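Local coordinates for protein probable zinc protease PqqL (Escherichia coli, PDB 6OFT) that probably acts as a zinc-dependent endopeptidase of the M16 family in the periplasm, the present chain being the first half of the protein, at residues Arg253-Tyr261 and Asp328-Leu338. Numbering follows the deposited sequence.
Sequences RVNGIALYY and DDNMQDAANAL
In the alpha/beta domain matching the M16 inactive-domain family, the first turns of helix 331-348 lie on one face of the mixed sheet, over strand 256-264; the axes of 256-261 and 331-338 approach to 7.6 Å and cross at -30°. I257 supplies most of the apolar contact from the strand. Its CG2 presses on the helix backbone, 3.6 Å from A335 N, and also meets A334 CB. With CG1 anti to the backbone N (chi1 -171°), the other branch carries CD1 to A335 CB at 3.9 Å. The small alanines let the strand side chain come this near the helix. One turn on, L338 lays CD2 alongside I257 CG2 and 3.7 Å from I257 O. Strand 317-326 pairs antiparallel with strand 256-264, so the chain leaves 317-326 and turns back as a helix across the adjacent strand. M331, bent at chi2 and chi3, brings CE to 3.4 Å from G256 O and SD against N255 CB. N255, beside the strand's start, donates from ND2 a nearly straight bond (2.9 Å, 176°) to D328 O in the turn before the helix; the acceptor lies in the amide plane, the donor above the carbonyl plane. ND2 also bonds N437 OD1. A leucine in place of N255 would probably lose both bonds and leave the turn less firmly tied. ND2 comes within 3.3 Å of D329 OD1 at too poor an angle to bond; that oxygen accepts from N438 ND2.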
ATOM      1  N   ARG A 253      14.287 -12.647  12.101  1.00 41.58           N
ATOM      2  CA  ARG A 253      14.160 -14.101  12.230  1.00 42.09           C
ATOM      3  C   ARG A 253      14.596 -14.925  10.999  1.00 44.47           C
ATOM      4  O   ARG A 253      14.859 -16.122  11.142  1.00 44.06           O
ATOM      5  CB  ARG A 253      12.728 -14.483  12.654  1.00 43.96           C
ATOM      6  CG  ARG A 253      11.642 -14.129  11.634  1.00 60.74           C
ATOM      7  CD  ARG A 253      10.319 -14.793  11.975  1.00 74.41           C
ATOM      8  NE  ARG A 253       9.517 -15.049  10.778  1.00 80.37           N
ATOM      9  CZ  ARG A 253       9.519 -16.195  10.103  1.00 93.12           C
ATOM     10  NH1 ARG A 253      10.272 -17.213  10.507  1.00 79.79           N
ATOM     11  NH2 ARG A 253       8.762 -16.335   9.022  1.00 79.10           N
ATOM     12  N   VAL A 254      14.671 -14.300   9.811  1.00 39.26           N
ATOM     13  CA  VAL A 254      14.998 -14.998   8.563  1.00 38.12           C
ATOM     14  C   VAL A 254      16.242 -14.421   7.869  1.00 38.04           C
ATOM     15  O   VAL A 254      16.321 -13.214   7.633  1.00 36.61           O
ATOM     16  CB  VAL A 254      13.751 -15.030   7.623  1.00 42.31           C
ATOM     17  CG1 VAL A 254      14.086 -15.585   6.245  1.00 42.44           C
ATOM     18  CG2 VAL A 254      12.601 -15.824   8.248  1.00 42.58           C
ATOM     19  N   ASN A 255      17.200 -15.300   7.535  1.00 33.03           N
ATOM     20  CA  ASN A 255      18.393 -14.928   6.784  1.00 31.69           C
ATOM     21  C   ASN A 255      18.107 -15.207   5.323  1.00 33.80           C
ATOM     22  O   ASN A 255      17.352 -16.127   5.023  1.00 32.74           O
ATOM     23  CB  ASN A 255      19.626 -15.699   7.254  1.00 28.00           C
ATOM     24  CG  ASN A 255      20.037 -15.376   8.672  1.00 44.58           C
ATOM     25  OD1 ASN A 255      19.994 -14.226   9.134  1.00 36.55           O
ATOM     26  ND2 ASN A 255      20.445 -16.394   9.400  1.00 33.58           N
ATOM     27  N   GLY A 256      18.672 -14.404   4.427  1.00 29.96           N
ATOM     28  CA  GLY A 256      18.442 -14.601   2.999  1.00 29.26           C
ATOM     29  C   GLY A 256      19.088 -13.594   2.080  1.00 32.12           C
ATOM     30  O   GLY A 256      19.853 -12.728   2.515  1.00 31.45           O
ATOM     31  N   ILE A 257      18.770 -13.720   0.789  1.00 27.43           N
ATOM     32  CA  ILE A 257      19.287 -12.881  -0.285  1.00 26.11           C
ATOM     33  C   ILE A 257      18.139 -12.453  -1.202  1.00 28.48           C
ATOM     34  O   ILE A 257      17.242 -13.241  -1.479  1.00 26.65           O
ATOM     35  CB  ILE A 257      20.469 -13.583  -1.043  1.00 28.75           C
ATOM     36  CG1 ILE A 257      21.170 -12.616  -2.046  1.00 28.43           C
ATOM     37  CG2 ILE A 257      20.038 -14.913  -1.707  1.00 27.83           C
ATOM     38  CD1 ILE A 257      22.559 -13.041  -2.539  1.00 33.52           C
ATOM     39  N   ALA A 258      18.168 -11.197  -1.660  1.00 24.22           N
ATOM     40  CA  ALA A 258      17.154 -10.695  -2.566  1.00 23.10           C
ATOM     41  C   ALA A 258      17.753  -9.759  -3.619  1.00 25.22           C
ATOM     42  O   ALA A 258      18.724  -9.046  -3.343  1.00 23.59           O
ATOM     43  CB  ALA A 258      16.060  -9.975  -1.776  1.00 23.53           C
ATOM     44  N   LEU A 259      17.183  -9.788  -4.805  1.00 21.49           N
ATOM     45  CA  LEU A 259      17.520  -8.824  -5.880  1.00 20.53           C
ATOM     46  C   LEU A 259      16.292  -7.925  -6.077  1.00 23.92           C
ATOM     47  O   LEU A 259      15.227  -8.475  -6.270  1.00 21.57           O
ATOM     48  CB  LEU A 259      17.867  -9.548  -7.174  1.00 20.24           C
ATOM     49  CG  LEU A 259      18.052  -8.653  -8.394  1.00 23.62           C
ATOM     50  CD1 LEU A 259      19.128  -7.620  -8.162  1.00 22.45           C
ATOM     51  CD2 LEU A 259      18.380  -9.460  -9.630  1.00 27.77           C
ATOM     52  N   TYR A 260      16.449  -6.622  -5.952  1.00 20.82           N
ATOM     53  CA  TYR A 260      15.383  -5.640  -6.105  1.00 19.99           C
ATOM     54  C   TYR A 260      15.597  -4.834  -7.373  1.00 23.24           C
ATOM     55  O   TYR A 260      16.706  -4.357  -7.614  1.00 23.87           O
ATOM     56  CB  TYR A 260      15.400  -4.650  -4.931  1.00 21.93           C
ATOM     57  CG  TYR A 260      14.845  -5.162  -3.617  1.00 23.36           C
ATOM     58  CD1 TYR A 260      15.601  -5.995  -2.796  1.00 24.66           C
ATOM     59  CD2 TYR A 260      13.610  -4.724  -3.141  1.00 23.32           C
ATOM     60  CE1 TYR A 260      15.117  -6.431  -1.563  1.00 25.01           C
ATOM     61  CE2 TYR A 260      13.111  -5.162  -1.913  1.00 23.68           C
ATOM     62  CZ  TYR A 260      13.854  -6.042  -1.142  1.00 29.57           C
ATOM     63  OH  TYR A 260      13.365  -6.486   0.064  1.00 28.92           O
ATOM     64  N   TYR A 261      14.554  -4.689  -8.144  1.00 18.66           N
ATOM     65  CA  TYR A 261      14.541  -3.832  -9.346  1.00 18.43           C
ATOM     66  C   TYR A 261      13.573  -2.676  -9.051  1.00 22.31           C
ATOM     67  O   TYR A 261      12.627  -2.915  -8.347  1.00 20.14           O
ATOM     68  CB  TYR A 261      14.097  -4.606 -10.585  1.00 18.66           C
ATOM     69  CG  TYR A 261      15.089  -5.586 -11.150  1.00 20.20           C
ATOM     70  CD1 TYR A 261      16.158  -5.167 -11.912  1.00 22.28           C
ATOM     71  CD2 TYR A 261      14.949  -6.940 -10.941  1.00 20.70           C
ATOM     72  CE1 TYR A 261      17.071  -6.051 -12.445  1.00 24.27           C
ATOM     73  CE2 TYR A 261      15.849  -7.843 -11.470  1.00 20.57           C
ATOM     74  CZ  TYR A 261      16.920  -7.397 -12.217  1.00 27.40           C
ATOM     75  OH  TYR A 261      17.820  -8.257 -12.750  1.00 27.44           O
ATOM     76  N   ASP A 328      19.163 -21.786   7.826  1.00 49.42           N
ATOM     77  CA  ASP A 328      20.035 -21.364   8.929  1.00 49.89           C
ATOM     78  C   ASP A 328      20.918 -20.158   8.533  1.00 50.15           C
ATOM     79  O   ASP A 328      20.395 -19.055   8.322  1.00 47.93           O
ATOM     80  CB  ASP A 328      20.882 -22.540   9.484  1.00 53.72           C
ATOM     81  CG  ASP A 328      20.084 -23.748   9.933  1.00 71.18           C
ATOM     82  OD1 ASP A 328      19.188 -23.582  10.797  1.00 71.73           O
ATOM     83  OD2 ASP A 328      20.371 -24.869   9.439  1.00 79.21           O
ATOM     84  N   ASP A 329      22.242 -20.395   8.412  1.00 45.18           N
ATOM     85  CA  ASP A 329      23.282 -19.419   8.078  1.00 44.13           C
ATOM     86  C   ASP A 329      23.929 -19.714   6.713  1.00 45.34           C
ATOM     87  O   ASP A 329      24.924 -19.085   6.351  1.00 44.48           O
ATOM     88  CB  ASP A 329      24.350 -19.414   9.195  1.00 46.50           C
ATOM     89  CG  ASP A 329      23.794 -19.139  10.581  1.00 56.31           C
ATOM     90  OD1 ASP A 329      22.729 -18.483  10.678  1.00 55.56           O
ATOM     91  OD2 ASP A 329      24.416 -19.579  11.566  1.00 66.86           O
ATOM     92  N   ASN A 330      23.344 -20.648   5.951  1.00 40.53           N
ATOM     93  CA  ASN A 330      23.862 -21.061   4.658  1.00 39.96           C
ATOM     94  C   ASN A 330      23.544 -20.022   3.572  1.00 40.80           C
ATOM     95  O   ASN A 330      22.633 -20.204   2.759  1.00 39.87           O
ATOM     96  CB  ASN A 330      23.392 -22.489   4.313  1.00 44.47           C
ATOM     97  CG  ASN A 330      23.675 -23.528   5.392  1.00 76.95           C
ATOM     98  OD1 ASN A 330      24.538 -23.359   6.276  1.00 72.32           O
ATOM     99  ND2 ASN A 330      22.945 -24.635   5.344  1.00 70.17           N
ATOM    100  N   MET A 331      24.322 -18.923   3.574  1.00 35.44           N
ATOM    101  CA  MET A 331      24.171 -17.814   2.624  1.00 34.24           C
ATOM    102  C   MET A 331      24.550 -18.194   1.193  1.00 38.27           C
ATOM    103  O   MET A 331      23.946 -17.680   0.251  1.00 37.56           O
ATOM    104  CB  MET A 331      24.929 -16.558   3.096  1.00 36.15           C
ATOM    105  CG  MET A 331      24.523 -16.073   4.495  1.00 38.88           C
ATOM    106  SD  MET A 331      22.753 -15.755   4.712  1.00 41.61           S
ATOM    107  CE  MET A 331      22.617 -14.145   3.953  1.00 37.60           C
ATOM    108  N   GLN A 332      25.516 -19.115   1.030  1.00 36.03           N
ATOM    109  CA  GLN A 332      25.979 -19.580  -0.282  1.00 36.28           C
ATOM    110  C   GLN A 332      24.888 -20.347  -1.025  1.00 40.51           C
ATOM    111  O   GLN A 332      24.667 -20.098  -2.213  1.00 39.46           O
ATOM    112  CB  GLN A 332      27.259 -20.417  -0.155  1.00 38.75           C
ATOM    113  CG  GLN A 332      28.046 -20.545  -1.458  1.00 56.81           C
ATOM    114  CD  GLN A 332      28.741 -19.262  -1.841  1.00 72.36           C
ATOM    115  OE1 GLN A 332      29.573 -18.725  -1.098  1.00 69.87           O
ATOM    116  NE2 GLN A 332      28.412 -18.748  -3.015  1.00 57.88           N
ATOM    117  N   ASP A 333      24.170 -21.227  -0.314  1.00 38.09           N
ATOM    118  CA  ASP A 333      23.083 -22.020  -0.890  1.00 37.94           C
ATOM    119  C   ASP A 333      21.904 -21.168  -1.328  1.00 39.96           C
ATOM    120  O   ASP A 333      21.304 -21.458  -2.367  1.00 39.26           O
ATOM    121  CB  ASP A 333      22.647 -23.146   0.068  1.00 40.06           C
ATOM    122  CG  ASP A 333      23.654 -24.278   0.192  1.00 45.67           C
ATOM    123  OD1 ASP A 333      23.502 -25.106   1.116  1.00 47.92           O
ATOM    124  OD2 ASP A 333      24.592 -24.338  -0.635  1.00 44.83           O
ATOM    125  N   ALA A 334      21.579 -20.116  -0.541  1.00 35.63           N
ATOM    126  CA  ALA A 334      20.509 -19.163  -0.835  1.00 34.36           C
ATOM    127  C   ALA A 334      20.840 -18.408  -2.126  1.00 35.21           C
ATOM    128  O   ALA A 334      20.019 -18.376  -3.043  1.00 34.37           O
ATOM    129  CB  ALA A 334      20.347 -18.183   0.320  1.00 35.00           C
ATOM    130  N   ALA A 335      22.070 -17.849  -2.203  1.00 30.80           N
ATOM    131  CA  ALA A 335      22.581 -17.113  -3.358  1.00 29.78           C
ATOM    132  C   ALA A 335      22.575 -18.028  -4.590  1.00 33.10           C
ATOM    133  O   ALA A 335      22.069 -17.622  -5.643  1.00 30.33           O
ATOM    134  CB  ALA A 335      23.986 -16.601  -3.070  1.00 30.62           C
ATOM    135  N   ASN A 336      23.075 -19.286  -4.432  1.00 30.82           N
ATOM    136  CA  ASN A 336      23.098 -20.284  -5.502  1.00 31.08           C
ATOM    137  C   ASN A 336      21.715 -20.552  -6.071  1.00 35.43           C
ATOM    138  O   ASN A 336      21.541 -20.423  -7.284  1.00 35.65           O
ATOM    139  CB  ASN A 336      23.803 -21.570  -5.068  1.00 31.98           C
ATOM    140  CG  ASN A 336      25.296 -21.497  -5.244  1.00 50.39           C
ATOM    141  OD1 ASN A 336      25.804 -21.333  -6.353  1.00 46.54           O
ATOM    142  ND2 ASN A 336      26.037 -21.612  -4.163  1.00 42.29           N
ATOM    143  N   ALA A 337      20.717 -20.830  -5.198  1.00 31.06           N
ATOM    144  CA  ALA A 337      19.318 -21.081  -5.588  1.00 30.44           C
ATOM    145  C   ALA A 337      18.699 -19.910  -6.354  1.00 32.35           C
ATOM    146  O   ALA A 337      18.061 -20.132  -7.387  1.00 31.56           O
ATOM    147  CB  ALA A 337      18.475 -21.402  -4.363  1.00 31.45           C
ATOM    148  N   LEU A 338      18.900 -18.669  -5.855  1.00 26.58           N
ATOM    149  CA  LEU A 338      18.371 -17.465  -6.476  1.00 25.56           C
ATOM    150  C   LEU A 338      18.977 -17.226  -7.853  1.00 29.97           C
ATOM    151  O   LEU A 338      18.230 -17.025  -8.811  1.00 29.18           O
ATOM    152  CB  LEU A 338      18.547 -16.224  -5.556  1.00 24.97           C
ATOM    153  CG  LEU A 338      17.927 -14.881  -6.026  1.00 28.59           C
ATOM    154  CD1 LEU A 338      16.440 -15.011  -6.355  1.00 27.81           C
ATOM    155  CD2 LEU A 338      18.152 -13.781  -4.987  1.00 28.73           C
TER